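Local coordinates for protein phosphoribosylaminoimidazole-succinocarboxamide synthase (PDB 3KRE) that catalyses the ATP-dependent joining of L-aspartate to the carboxylate of 5-amino-1-(5-phospho-D-ribosyl)imidazole-4-carboxylate, giving SAICAR in de novo purine biosynthesis, at residues 50-55 against 61-66; 232-237 against 251-256; 173-178 against 199-204; 139-144 against 167-172. All coordinates share one frame; numbering follows the deposited sequence.

Contact 1 (50-55 against 61-66); sequences KDEITA and AAIIHE. With EDO (1,2-ethanediol), chain K.
D51 turns its side chain toward 61-66 and meets it at two levels. Its backbone O takes the N-H of I64 at 2.9 Å in an almost straight bond (171°), while its carboxylate reaches on to the turn beyond. There OD2 accepts from E66 N at 3.0 Å. That N-H arrives from well above the carboxylate plane, 65° out of it. OD2 also accepts a hydrogen bond from a water that lies in the plane of the H65 ring at ND1, whereas OD1 is used by R98 in a salt bridge and by the backbone N of G68. The carboxylate thus ties the end of the hairpin to the start of helix 67-84, with E66 in the N-cap position.

Further along, the side chains alternate between the two faces. E52 and I63 lie side by side and point the same way, E52 CG resting 3.6 Å from I63 CD1; T54 CG2 and A61 CB continue this face. I53 projects from the other face, where its CG2 branch touches A62 CB at 3.9 Å and I64 CG1 at 3.7 Å, and Y239 and Y250 pack against it. The main chains are held by a reciprocal pair of bonds between I53 and A62: I53 N to A62 O at 2.9 Å, and A62 N to I53 O. The N-to-C directions of 52-55 and the 61-63 part of strand 60-63 differ by 160°, with axes 4.7 Å from each other, the geometry of an antiparallel beta hairpin.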
# COMPACT_ATOMS: atom_id res chain seq x y z
N LYS A 50 5.86 11.63 -5.17
CA LYS A 50 7.02 12.40 -4.77
C LYS A 50 8.22 11.53 -4.37
O LYS A 50 8.13 10.31 -4.24
CB LYS A 50 6.68 13.31 -3.59
CG LYS A 50 5.55 14.28 -3.85
CD LYS A 50 5.34 15.22 -2.67
CE LYS A 50 4.62 14.59 -1.52
NZ LYS A 50 4.68 15.48 -0.28
N ASP A 51 9.37 12.18 -4.15
CA ASP A 51 10.56 11.43 -3.72
C ASP A 51 10.78 11.54 -2.21
O ASP A 51 11.77 11.05 -1.68
CB ASP A 51 11.81 11.88 -4.46
CG ASP A 51 11.84 11.44 -5.92
OD1 ASP A 51 11.08 10.54 -6.36
OD2 ASP A 51 12.66 12.01 -6.68
N GLU A 52 9.83 12.16 -1.53
CA GLU A 52 9.83 12.28 -0.10
C GLU A 52 9.60 10.90 0.53
O GLU A 52 8.81 10.10 0.01
CB GLU A 52 8.75 13.31 0.33
CG GLU A 52 9.02 14.72 -0.20
CD GLU A 52 7.89 15.73 0.09
OE1 GLU A 52 7.04 15.45 0.94
OE2 GLU A 52 7.87 16.82 -0.52
N ILE A 53 10.30 10.64 1.61
CA ILE A 53 10.05 9.47 2.47
C ILE A 53 10.02 9.99 3.91
O ILE A 53 10.74 10.91 4.25
CB ILE A 53 11.16 8.38 2.26
CG1 ILE A 53 10.75 6.98 2.79
CG2 ILE A 53 12.52 8.82 2.90
CD1 ILE A 53 11.68 5.84 2.20
N THR A 54 9.15 9.43 4.74
CA THR A 54 9.11 9.79 6.15
C THR A 54 8.94 8.52 6.99
O THR A 54 8.38 7.53 6.51
CB THR A 54 7.94 10.74 6.40
OG1 THR A 54 6.72 10.05 6.16
CG2 THR A 54 7.99 11.95 5.42
N ALA A 55 9.40 8.56 8.22
CA ALA A 55 9.19 7.46 9.15
C ALA A 55 8.94 7.96 10.59
O ALA A 55 9.24 9.12 10.92
CB ALA A 55 10.41 6.53 9.12
N ALA A 61 12.60 12.43 8.04
CA ALA A 61 12.18 12.64 6.64
C ALA A 61 13.42 12.84 5.77
O ALA A 61 14.44 13.29 6.25
CB ALA A 61 11.18 13.86 6.51
N ALA A 62 13.31 12.45 4.50
CA ALA A 62 14.42 12.56 3.54
C ALA A 62 13.87 12.58 2.13
O ALA A 62 12.73 12.15 1.88
CB ALA A 62 15.42 11.37 3.67
N ILE A 63 14.71 13.05 1.22
CA ILE A 63 14.43 12.97 -0.21
C ILE A 63 15.27 11.82 -0.74
O ILE A 63 16.49 11.82 -0.59
CB ILE A 63 14.86 14.24 -0.92
CG1 ILE A 63 14.07 15.44 -0.39
CG2 ILE A 63 14.71 14.05 -2.47
CD1 ILE A 63 12.57 15.30 -0.55
N ILE A 64 14.61 10.84 -1.35
CA ILE A 64 15.26 9.70 -2.01
C ILE A 64 15.00 9.85 -3.51
O ILE A 64 13.94 9.44 -4.03
CB ILE A 64 14.70 8.34 -1.53
CG1 ILE A 64 14.66 8.23 -0.01
CG2 ILE A 64 15.47 7.11 -2.15
CD1 ILE A 64 15.95 8.35 0.64
N HIS A 65 15.97 10.39 -4.23
CA HIS A 65 15.77 10.67 -5.64
C HIS A 65 15.35 9.39 -6.36
O HIS A 65 15.93 8.32 -6.16
CB HIS A 65 17.01 11.25 -6.30
CG HIS A 65 16.85 11.42 -7.77
ND1 HIS A 65 15.89 12.25 -8.30
CD2 HIS A 65 17.43 10.79 -8.81
CE1 HIS A 65 15.94 12.18 -9.62
NE2 HIS A 65 16.87 11.31 -9.96
N GLU A 66 14.31 9.55 -7.18
CA GLU A 66 13.72 8.47 -8.00
C GLU A 66 12.74 7.52 -7.30
O GLU A 66 12.10 6.70 -7.99
CB GLU A 66 14.82 7.66 -8.69
CG GLU A 66 14.41 6.98 -9.92
CD GLU A 66 15.51 6.16 -10.57
OE1 GLU A 66 16.67 6.17 -10.10
OE2 GLU A 66 15.17 5.50 -11.58
C1 EDO K . 8.82 15.07 -7.23
O1 EDO K . 7.48 15.47 -6.93
C2 EDO K . 9.82 15.52 -6.14
O2 EDO K . 9.70 14.85 -4.85
O HOH W 1 14.49 14.19 -6.66

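Contact 2 (232-237 against 251-256); sequences KRLDKD and REVAHK. With EDO (1,2-ethanediol), chain H; EDO (1,2-ethanediol), chain D.
L234 CB sits 3.7 Å from V253 CG2, and this is the close-packed heart of the contact. Both residues are buried, and their side chains meet at a slant. L234 CD1 also approaches the same V253 methyl, at 3.9 Å, so CG2 is touched by two carbons of the leucine. The first torsion of V253, 173°, sends CG1 anti to the backbone N and CG2 beside it, which brings CG2 to the leucine. I192 covers L234 as well, while L225 and I74 close in on V253. The contact packs a loop onto a helix: 232-237 links strand 223-227 to helix 237-240, and 251-256 belongs to helix 246-257 near the end of the chain. Where the loop enters its short helix, D235 OD2 accepts from D237 N at 2.9 Å, a capping bond.

Toward the solvent side the packing becomes looser and polar. L234 CD2 meets the carboxylate carbon CD of E252 at 3.6 Å, the two side chains crossing at about a right angle. E252 is extended beyond CG and partly exposed, and K232 is exposed beside it. Their charges do not touch, with K232 NZ and E252 OE1 5.2 Å apart. An ethanediol, probably from the crystallisation liquor, bridges them through one hydroxyl: its O1 receives from K232 NZ at 2.7 Å and donates to E252 OE1 at 2.8 Å.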
# COMPACT_ATOMS: atom_id res chain seq x y z
N LYS A 232 17.40 -10.20 2.67
CA LYS A 232 17.61 -8.76 2.51
C LYS A 232 16.27 -8.05 2.37
O LYS A 232 15.43 -8.48 1.62
CB LYS A 232 18.39 -8.49 1.27
CG LYS A 232 19.03 -7.14 1.21
CD LYS A 232 20.34 -7.27 0.45
CE LYS A 232 20.96 -5.94 0.24
NZ LYS A 232 21.78 -5.96 -0.99
N ARG A 233 16.11 -6.96 3.09
CA ARG A 233 14.92 -6.11 3.01
C ARG A 233 15.05 -5.22 1.80
O ARG A 233 16.12 -4.63 1.58
CB ARG A 233 14.82 -5.27 4.27
CG ARG A 233 14.81 -6.09 5.55
CD ARG A 233 14.38 -5.26 6.76
NE ARG A 233 14.52 -6.00 8.02
CZ ARG A 233 13.60 -6.13 8.99
NH1 ARG A 233 12.41 -5.56 8.90
NH2 ARG A 233 13.90 -6.84 10.07
N LEU A 234 13.99 -5.11 1.01
CA LEU A 234 14.01 -4.35 -0.23
C LEU A 234 13.20 -3.05 -0.14
O LEU A 234 13.31 -2.19 -1.02
CB LEU A 234 13.47 -5.19 -1.37
CG LEU A 234 14.27 -6.46 -1.58
CD1 LEU A 234 13.57 -7.28 -2.63
CD2 LEU A 234 15.74 -6.16 -1.93
N ASP A 235 12.46 -2.90 0.95
CA ASP A 235 11.39 -1.92 1.04
C ASP A 235 11.80 -0.70 1.90
O ASP A 235 12.98 -0.55 2.25
CB ASP A 235 10.17 -2.59 1.63
CG ASP A 235 10.43 -3.20 2.98
OD1 ASP A 235 10.85 -4.38 3.04
OD2 ASP A 235 10.22 -2.49 4.00
N LYS A 236 10.81 0.10 2.29
CA LYS A 236 10.98 1.29 3.13
C LYS A 236 11.73 1.03 4.45
O LYS A 236 12.33 1.95 4.99
CB LYS A 236 9.60 1.88 3.41
CG LYS A 236 9.56 3.07 4.30
CD LYS A 236 8.19 3.73 4.20
CE LYS A 236 8.07 4.83 5.20
NZ LYS A 236 6.80 5.60 5.07
N ASP A 237 11.72 -0.21 4.94
CA ASP A 237 12.55 -0.56 6.12
C ASP A 237 14.02 -0.24 5.92
O ASP A 237 14.72 0.01 6.89
CB ASP A 237 12.42 -2.02 6.58
CG ASP A 237 11.24 -2.25 7.50
OD1 ASP A 237 10.69 -1.26 8.04
OD2 ASP A 237 10.85 -3.43 7.67
N ARG A 251 14.61 -0.36 -6.66
CA ARG A 251 14.94 -0.70 -8.05
C ARG A 251 15.03 -2.20 -8.27
O ARG A 251 14.59 -2.71 -9.31
CB ARG A 251 16.25 -0.05 -8.51
CG ARG A 251 16.33 0.08 -10.02
CD ARG A 251 17.63 0.70 -10.47
NE ARG A 251 17.67 2.13 -10.12
CZ ARG A 251 18.52 2.70 -9.27
NH1 ARG A 251 19.46 2.01 -8.64
NH2 ARG A 251 18.43 4.01 -9.06
N GLU A 252 15.56 -2.93 -7.30
CA GLU A 252 15.52 -4.39 -7.40
C GLU A 252 14.09 -4.93 -7.52
O GLU A 252 13.82 -5.84 -8.34
CB GLU A 252 16.25 -5.01 -6.19
CG GLU A 252 16.25 -6.54 -6.11
CD GLU A 252 17.25 -7.14 -5.10
OE1 GLU A 252 18.24 -6.45 -4.72
OE2 GLU A 252 17.09 -8.33 -4.74
N VAL A 253 13.16 -4.39 -6.73
CA VAL A 253 11.77 -4.83 -6.80
C VAL A 253 11.26 -4.51 -8.22
O VAL A 253 10.65 -5.37 -8.89
CB VAL A 253 10.88 -4.14 -5.75
CG1 VAL A 253 9.37 -4.51 -5.96
CG2 VAL A 253 11.36 -4.50 -4.34
N ALA A 254 11.51 -3.29 -8.69
CA ALA A 254 11.05 -2.92 -10.04
C ALA A 254 11.63 -3.81 -11.13
O ALA A 254 10.92 -4.22 -12.07
CB ALA A 254 11.34 -1.47 -10.34
N HIS A 255 12.91 -4.10 -11.03
CA HIS A 255 13.55 -4.94 -12.02
C HIS A 255 13.01 -6.33 -12.04
O HIS A 255 12.74 -6.87 -13.11
CB HIS A 255 15.04 -4.99 -11.80
CG HIS A 255 15.73 -3.72 -12.16
ND1 HIS A 255 17.03 -3.45 -11.78
CD2 HIS A 255 15.32 -2.65 -12.88
CE1 HIS A 255 17.37 -2.25 -12.23
NE2 HIS A 255 16.35 -1.76 -12.92
N LYS A 256 12.89 -6.94 -10.86
CA LYS A 256 12.38 -8.32 -10.75
C LYS A 256 10.93 -8.44 -11.21
O LYS A 256 10.55 -9.45 -11.80
CB LYS A 256 12.51 -8.80 -9.32
CG LYS A 256 13.96 -9.10 -8.99
CD LYS A 256 14.08 -9.71 -7.62
CE LYS A 256 15.19 -10.76 -7.63
NZ LYS A 256 14.78 -11.86 -6.80
C1 EDO H . 18.68 -4.37 -2.19
O1 EDO H . 19.51 -5.54 -2.36
C2 EDO H . 19.43 -3.15 -1.66
O2 EDO H . 20.69 -3.02 -2.35
C1 EDO D . 5.87 -0.41 4.53
O1 EDO D . 5.70 -0.51 5.93
C2 EDO D . 7.01 -1.30 4.07
O2 EDO D . 8.20 -0.99 4.76

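Contact 3 (173-178 against 199-204); sequences KILSLK and LEFGKL
F201 and L175 form the apolar pair of this contact. L175 CD1 lies 4.2 Å from F201 CE1, and the two side chains are inclined to one another, the methyl standing obliquely to the ring. F201 and L199 are two residues apart on the strand and both direct their CB toward the helix; the intervening E200 turns elsewhere, to salt bridges with K144 and K198.

The polar element is S176 OG, which is buried among these groups. L199 CD1 lies 3.7 Å from this hydroxyl and 4.1 Å from S176 CA, so that the one methyl rests on the serine's side chain and backbone together. OG also approaches F201 CE2 at 4.0 Å, again obliquely; it and the leucine both approach from the same side of the ring plane, L175 at CE1 and the serine at CE2. A chi1 of -66° places OG beside the backbone N, and from there it bonds to the carbonyl O of I172, one turn earlier in the same helix. The hydroxyl is thus satisfied inside the helix and can face hydrocarbon on the strand side.

Backbone distances show how the segments are spaced. Even the nearest alpha carbons, S176 CA and L199 CA, are 7.7 Å apart, so the main chains do not meet, and side chains carry most of the contact. V112 and I114 of the adjoining strand 110-115 also touch S176, and I179 adds to the cover of L199 and F201. This is helix-on-sheet packing of an alpha+beta fold, in which helix 166-189 lies against the antiparallel sheet containing strand 192-204.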
# COMPACT_ATOMS: atom_id res chain seq x y z
N LYS A 173 -12.20 -7.96 4.21
CA LYS A 173 -11.30 -9.01 4.67
C LYS A 173 -11.08 -10.07 3.57
O LYS A 173 -9.95 -10.54 3.34
CB LYS A 173 -11.82 -9.63 5.96
CG LYS A 173 -11.93 -8.61 7.09
CD LYS A 173 -12.19 -9.28 8.45
CE LYS A 173 -13.59 -9.62 8.64
NZ LYS A 173 -13.73 -10.42 9.93
N ILE A 174 -12.15 -10.42 2.87
CA ILE A 174 -12.05 -11.41 1.78
C ILE A 174 -11.12 -10.85 0.68
O ILE A 174 -10.20 -11.56 0.17
CB ILE A 174 -13.43 -11.73 1.19
CG1 ILE A 174 -14.26 -12.56 2.19
CG2 ILE A 174 -13.28 -12.44 -0.17
CD1 ILE A 174 -15.77 -12.60 1.82
N LEU A 175 -11.34 -9.59 0.33
CA LEU A 175 -10.53 -8.93 -0.72
C LEU A 175 -9.08 -8.84 -0.29
O LEU A 175 -8.18 -9.07 -1.10
CB LEU A 175 -11.08 -7.52 -1.04
CG LEU A 175 -12.43 -7.46 -1.76
CD1 LEU A 175 -12.93 -5.97 -1.87
CD2 LEU A 175 -12.38 -8.14 -3.17
N SER A 176 -8.85 -8.46 0.97
CA SER A 176 -7.49 -8.33 1.51
C SER A 176 -6.75 -9.65 1.44
O SER A 176 -5.57 -9.69 1.03
CB SER A 176 -7.51 -7.73 2.94
OG SER A 176 -7.97 -6.39 2.89
N LEU A 177 -7.39 -10.74 1.84
CA LEU A 177 -6.77 -12.05 1.76
C LEU A 177 -6.54 -12.51 0.30
O LEU A 177 -5.54 -13.17 0.00
CB LEU A 177 -7.61 -13.09 2.54
CG LEU A 177 -7.66 -12.81 4.04
CD1 LEU A 177 -8.64 -13.74 4.80
CD2 LEU A 177 -6.20 -12.92 4.60
N LYS A 178 -7.47 -12.20 -0.59
CA LYS A 178 -7.31 -12.55 -2.01
C LYS A 178 -6.12 -11.77 -2.59
O LYS A 178 -5.27 -12.34 -3.29
CB LYS A 178 -8.60 -12.27 -2.80
CG LYS A 178 -8.53 -12.56 -4.32
CD LYS A 178 -9.95 -12.48 -5.02
CE LYS A 178 -9.81 -12.42 -6.58
NZ LYS A 178 -11.11 -12.28 -7.30
N LEU A 199 -3.17 -1.77 2.86
CA LEU A 199 -4.12 -1.40 1.83
C LEU A 199 -5.05 -0.30 2.33
O LEU A 199 -5.34 -0.21 3.52
CB LEU A 199 -5.02 -2.60 1.47
CG LEU A 199 -4.31 -3.83 0.95
CD1 LEU A 199 -5.36 -4.93 0.67
CD2 LEU A 199 -3.46 -3.48 -0.32
N GLU A 200 -5.53 0.52 1.39
CA GLU A 200 -6.61 1.45 1.64
C GLU A 200 -7.62 1.30 0.54
O GLU A 200 -7.26 1.05 -0.62
CB GLU A 200 -6.10 2.91 1.62
CG GLU A 200 -5.17 3.18 2.78
CD GLU A 200 -4.63 4.60 2.76
OE1 GLU A 200 -5.35 5.52 2.31
OE2 GLU A 200 -3.50 4.77 3.25
N PHE A 201 -8.88 1.47 0.90
CA PHE A 201 -9.97 1.34 -0.05
C PHE A 201 -10.79 2.61 -0.05
O PHE A 201 -10.83 3.34 0.95
CB PHE A 201 -10.86 0.19 0.34
CG PHE A 201 -10.23 -1.20 0.17
CD1 PHE A 201 -10.47 -1.97 -0.96
CD2 PHE A 201 -9.41 -1.72 1.17
CE1 PHE A 201 -9.87 -3.25 -1.08
CE2 PHE A 201 -8.82 -3.00 1.02
CZ PHE A 201 -9.08 -3.73 -0.07
N GLY A 202 -11.53 2.82 -1.13
CA GLY A 202 -12.47 3.92 -1.22
C GLY A 202 -13.71 3.51 -1.99
O GLY A 202 -13.81 2.37 -2.46
N LYS A 203 -14.67 4.40 -2.05
CA LYS A 203 -15.92 4.11 -2.71
C LYS A 203 -16.22 5.22 -3.69
O LYS A 203 -15.78 6.39 -3.48
CB LYS A 203 -17.04 3.97 -1.69
CG LYS A 203 -16.91 2.71 -0.85
CD LYS A 203 -18.23 2.28 -0.26
CE LYS A 203 -18.54 2.94 1.03
NZ LYS A 203 -19.95 2.53 1.48
N LEU A 204 -16.94 4.84 -4.75
CA LEU A 204 -17.34 5.79 -5.77
C LEU A 204 -18.23 6.84 -5.18
O LEU A 204 -19.11 6.60 -4.31
CB LEU A 204 -18.03 5.17 -6.99
CG LEU A 204 -17.35 4.03 -7.76
CD1 LEU A 204 -18.32 3.36 -8.73
CD2 LEU A 204 -16.10 4.54 -8.48

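Contact 4 (139-144 against 167-172); sequences IEFYYK and QELEKI
L169 is the first residue of 167-172 to touch the strand, its CD1 methyl lying 3.7 Å from F141 CZ. The CB of this leucine does not aim at the strand; CG stands anti to the backbone N (chi1 -177°) and a chi2 of 49° then brings CD1 to the far end of the ring. The same methyl is 4.1 Å from F141 CE2, so it spans that end while standing obliquely to the ring plane.

One turn later comes I172, whose CG2 reaches F141 CE1 at 4.0 Å, likewise at a slant. Its side chain and that of F141 slide past each other in opposite directions. L169 and I172 thus meet the end of the ring from the same side, and all three residues are buried. Within the strand, I139 CG2 lies 3.8 Å above the opposite face of the F141 ring, offset toward the rim.

The alpha carbons of F141 and L169 are 10.6 Å apart, so the ring spans most of the distance between strand 133-143 and helix 166-189. E155 and I158 of helix 155-160, I110 of strand 110-115 and V153 of strand 152-153 also pack on F141.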
# COMPACT_ATOMS: atom_id res chain seq x y z
N ILE A 139 -4.78 -10.00 9.73
CA ILE A 139 -5.29 -8.72 9.35
C ILE A 139 -5.48 -7.89 10.60
O ILE A 139 -6.08 -8.36 11.58
CB ILE A 139 -6.61 -8.82 8.64
CG1 ILE A 139 -6.38 -9.49 7.29
CG2 ILE A 139 -7.24 -7.41 8.45
CD1 ILE A 139 -7.62 -9.73 6.50
N GLU A 140 -4.96 -6.69 10.55
CA GLU A 140 -5.22 -5.67 11.57
C GLU A 140 -5.72 -4.38 10.92
O GLU A 140 -5.27 -4.02 9.82
CB GLU A 140 -3.94 -5.39 12.34
CG GLU A 140 -3.35 -6.55 13.20
CD GLU A 140 -2.09 -6.15 13.94
OE1 GLU A 140 -1.22 -5.51 13.31
OE2 GLU A 140 -1.96 -6.47 15.14
N PHE A 141 -6.64 -3.70 11.60
CA PHE A 141 -7.22 -2.45 11.11
C PHE A 141 -6.74 -1.26 11.90
O PHE A 141 -6.63 -1.34 13.12
CB PHE A 141 -8.75 -2.52 11.22
CG PHE A 141 -9.37 -3.57 10.37
CD1 PHE A 141 -9.48 -3.38 9.01
CD2 PHE A 141 -9.85 -4.76 10.93
CE1 PHE A 141 -10.08 -4.34 8.20
CE2 PHE A 141 -10.43 -5.74 10.11
CZ PHE A 141 -10.55 -5.53 8.75
N TYR A 142 -6.48 -0.14 11.21
CA TYR A 142 -6.08 1.10 11.87
C TYR A 142 -6.91 2.25 11.35
O TYR A 142 -7.25 2.29 10.19
CB TYR A 142 -4.60 1.39 11.66
CG TYR A 142 -3.71 0.31 12.19
CD1 TYR A 142 -3.11 0.44 13.42
CD2 TYR A 142 -3.50 -0.87 11.46
CE1 TYR A 142 -2.31 -0.54 13.93
CE2 TYR A 142 -2.71 -1.87 11.96
CZ TYR A 142 -2.10 -1.69 13.20
OH TYR A 142 -1.30 -2.69 13.72
N TYR A 143 -7.26 3.16 12.24
CA TYR A 143 -7.90 4.40 11.86
C TYR A 143 -6.82 5.36 11.30
O TYR A 143 -5.83 5.63 11.99
CB TYR A 143 -8.51 5.00 13.11
CG TYR A 143 -9.15 6.37 12.91
CD1 TYR A 143 -9.97 6.61 11.82
CD2 TYR A 143 -8.98 7.39 13.85
CE1 TYR A 143 -10.58 7.85 11.64
CE2 TYR A 143 -9.58 8.61 13.68
CZ TYR A 143 -10.37 8.83 12.57
OH TYR A 143 -11.00 10.04 12.37
N LYS A 144 -7.00 5.85 10.08
CA LYS A 144 -5.98 6.71 9.46
C LYS A 144 -6.14 8.14 10.00
O LYS A 144 -7.10 8.84 9.67
CB LYS A 144 -6.02 6.65 7.92
CG LYS A 144 -4.66 7.09 7.29
CD LYS A 144 -4.59 6.96 5.76
CE LYS A 144 -3.16 7.22 5.25
NZ LYS A 144 -3.05 7.30 3.75
N GLN A 167 -21.57 -6.07 5.93
CA GLN A 167 -21.26 -6.73 4.63
C GLN A 167 -19.92 -6.23 4.04
O GLN A 167 -19.11 -7.04 3.57
CB GLN A 167 -22.40 -6.53 3.60
N GLU A 168 -19.68 -4.93 4.08
CA GLU A 168 -18.42 -4.33 3.62
C GLU A 168 -17.21 -4.81 4.41
O GLU A 168 -16.14 -5.02 3.84
CB GLU A 168 -18.47 -2.80 3.66
CG GLU A 168 -19.46 -2.24 2.66
CD GLU A 168 -19.66 -0.75 2.79
OE1 GLU A 168 -19.57 -0.21 3.94
OE2 GLU A 168 -19.89 -0.12 1.74
N LEU A 169 -17.38 -4.99 5.72
CA LEU A 169 -16.26 -5.40 6.53
C LEU A 169 -15.90 -6.85 6.20
O LEU A 169 -14.72 -7.21 6.08
CB LEU A 169 -16.57 -5.16 8.02
CG LEU A 169 -15.51 -5.46 9.08
CD1 LEU A 169 -14.19 -4.85 8.70
CD2 LEU A 169 -15.99 -4.95 10.41
N GLU A 170 -16.91 -7.71 6.03
CA GLU A 170 -16.58 -9.08 5.63
C GLU A 170 -15.91 -9.03 4.24
O GLU A 170 -14.95 -9.76 3.99
CB GLU A 170 -17.83 -9.96 5.65
CG GLU A 170 -17.70 -11.34 4.92
CD GLU A 170 -16.60 -12.32 5.40
OE1 GLU A 170 -15.44 -11.93 5.77
OE2 GLU A 170 -16.90 -13.55 5.31
N LYS A 171 -16.43 -8.20 3.34
CA LYS A 171 -15.87 -8.11 1.98
C LYS A 171 -14.41 -7.61 2.01
O LYS A 171 -13.55 -8.15 1.33
CB LYS A 171 -16.71 -7.19 1.11
CG LYS A 171 -16.24 -7.01 -0.31
CD LYS A 171 -16.49 -8.22 -1.20
CE LYS A 171 -16.37 -7.85 -2.70
NZ LYS A 171 -17.59 -7.19 -3.31
N ILE A 172 -14.14 -6.61 2.83
CA ILE A 172 -12.79 -6.04 2.86
C ILE A 172 -11.78 -7.08 3.32
O ILE A 172 -10.63 -7.11 2.84
CB ILE A 172 -12.76 -4.72 3.68
CG1 ILE A 172 -11.61 -3.83 3.22
CG2 ILE A 172 -12.64 -4.94 5.17
CD1 ILE A 172 -11.78 -2.40 3.73

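How the contacts relate
Along the chain the order is contact 1, contact 4, contact 3, contact 2, each closing before the next opens. Contacts 3 and 4 have centres about 8 Å apart and share helix 166-189 and the large antiparallel sheet; salt bridges K144–E200 and E168–K203 join them, as do packing of F201 on I172 and F141 on K173. Contacts 1 and 2 lie beyond the chain's centre, about 15 Å apart centre to centre, and are linked by the salt bridge E66–R251. Between the two groups, centres are 24 to 28 Å apart, without touching. Helix 246-257 thus meets the hairpin 52-63 near the start of the chain, while helix 166-189 packs on the sheet across the molecule.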